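Local coordinates for protein Dye-decolorizing peroxidase tfu_3078 (Thermobifida fusca, PDB 5FW4) that uses a non-covalently bound heme b to carry out peroxidase reactions, oxidising anthraquinone dyes readily and azo dyes and standard phenolic substrates more modestly, at residues A[96-101]-A[153-157]. Sequence-based numbering, arbitrary orientation.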
# COMPACT_ATOMS: atom_id res chain seq x y z
N ASN A 96 -7.80 9.72 33.66
CA ASN A 96 -8.75 10.54 34.44
C ASN A 96 -9.66 11.36 33.54
O ASN A 96 -9.15 12.04 32.64
CB ASN A 96 -8.00 11.50 35.36
CG ASN A 96 -7.22 10.79 36.45
OD1 ASN A 96 -5.99 10.71 36.39
ND2 ASN A 96 -7.93 10.27 37.45
N PRO A 97 -10.99 11.34 33.79
CA PRO A 97 -11.97 12.02 32.92
C PRO A 97 -11.60 13.44 32.55
O PRO A 97 -11.80 13.86 31.42
CB PRO A 97 -13.25 12.03 33.77
CG PRO A 97 -13.10 10.93 34.74
CD PRO A 97 -11.64 10.61 34.89
N ASP A 98 -11.04 14.18 33.50
CA ASP A 98 -10.76 15.59 33.29
C ASP A 98 -9.62 15.84 32.28
O ASP A 98 -9.79 16.60 31.34
CB ASP A 98 -10.49 16.22 34.64
CG ASP A 98 -11.62 15.95 35.61
OD1 ASP A 98 -12.71 16.55 35.43
OD2 ASP A 98 -11.45 15.09 36.50
N THR A 99 -8.47 15.21 32.48
CA THR A 99 -7.40 15.27 31.48
C THR A 99 -7.81 14.54 30.19
O THR A 99 -7.38 14.92 29.11
CB THR A 99 -6.08 14.66 31.98
OG1 THR A 99 -6.33 13.37 32.56
CG2 THR A 99 -5.41 15.59 33.00
N ALA A 100 -8.62 13.49 30.31
CA ALA A 100 -9.11 12.75 29.14
C ALA A 100 -9.89 13.74 28.26
O ALA A 100 -9.59 13.92 27.08
CB ALA A 100 -9.99 11.59 29.55
N ARG A 101 -10.85 14.42 28.88
CA ARG A 101 -11.72 15.35 28.16
C ARG A 101 -10.95 16.55 27.58
O ARG A 101 -11.26 17.01 26.48
CB ARG A 101 -12.87 15.79 29.08
CG ARG A 101 -13.97 16.57 28.38
CD ARG A 101 -15.08 17.02 29.31
NE ARG A 101 -15.93 15.92 29.79
CZ ARG A 101 -17.10 15.53 29.24
NH1 ARG A 101 -17.61 16.14 28.16
NH2 ARG A 101 -17.76 14.52 29.78
N ALA A 153 -13.84 7.05 28.72
CA ALA A 153 -12.70 7.81 29.23
C ALA A 153 -13.08 9.15 29.82
O ALA A 153 -12.54 9.55 30.83
CB ALA A 153 -11.66 8.02 28.15
N ILE A 154 -13.98 9.88 29.15
CA ILE A 154 -14.32 11.23 29.60
C ILE A 154 -15.52 11.25 30.57
O ILE A 154 -16.01 12.31 30.95
CB ILE A 154 -14.47 12.20 28.40
CG1 ILE A 154 -15.71 11.87 27.54
CG2 ILE A 154 -13.20 12.18 27.56
CD1 ILE A 154 -16.12 13.01 26.64
N ASP A 155 -15.96 10.06 30.98
CA ASP A 155 -17.03 9.88 31.97
C ASP A 155 -18.32 10.48 31.42
O ASP A 155 -18.99 11.25 32.09
CB ASP A 155 -16.63 10.50 33.33
CG ASP A 155 -17.67 10.30 34.42
OD1 ASP A 155 -18.43 9.31 34.37
OD2 ASP A 155 -17.72 11.14 35.35
N ALA A 156 -18.65 10.12 30.18
CA ALA A 156 -19.80 10.71 29.51
C ALA A 156 -20.71 9.63 28.94
O ALA A 156 -21.22 9.77 27.83
CB ALA A 156 -19.33 11.65 28.40
N GLU A 157 -20.90 8.54 29.68
CA GLU A 157 -21.74 7.42 29.22
C GLU A 157 -23.20 7.84 29.04
O GLU A 157 -23.90 7.29 28.17
CB GLU A 157 -21.63 6.23 30.17
CG GLU A 157 -20.35 5.42 30.04
CD GLU A 157 -20.26 4.64 28.74
OE1 GLU A 157 -21.11 4.86 27.84
OE2 GLU A 157 -19.34 3.81 28.60
O HOH W 1 -14.54 15.15 31.86
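Arg101 and Ile154 carry the polar and much of the apolar part of this contact. The arginine chain leaves the helix with CG anti to the backbone N (chi1 -170°) and bends at chi3 (-71°). The arginine and isoleucine side chains cross at about a right angle, with the guanidinium beside Ile154 O and Ile154 CD1. Arg101 NH2 gives a weak, bent hydrogen bond to Ile154 O, 3.1 Å long with an angle of 135° at the hydrogen. Arg101 NH1 makes its own hydrogen bond to Ile428 O, near the C-terminus, the stronger polar tie of the side chain. One water lies in the guanidinium plane, accepts from Arg101 NE at 2.6 Å, and donates weakly to Pro97 O and Ile154 O.

Apolar packing lies beside these bonds. Ile154 CD1 sits over one guanidinium face, towards its rim, 3.8 Å from Arg101 CZ. The other branch, Ile154 CG2, presses on the helix backbone, 3.5 Å from Arg101 CA, and also meets Ala100 CB at 3.8 Å. Ala100 CB and Ala153 CB touch too, and both side chains reach Leu89 of strand 81-89. Pro97 CB packs on Asp155 CB at 3.7 Å.

A leucine in place of Arg101 would probably leave the water and Ile428 O without their donor and Ile154 CD1 without the flat group it packs on.

A CA-H...O contact joins Pro97 CA to Ala153 O (3.3 Å). Helix 97-120 thus begins against the end of helix 148-153, which closes in a Schellman motif with Asp155 as the C-prime residue of positive phi. It is peripheral helix-end packing within the N-terminal ferredoxin-like half of the DyP fold, away from the heme.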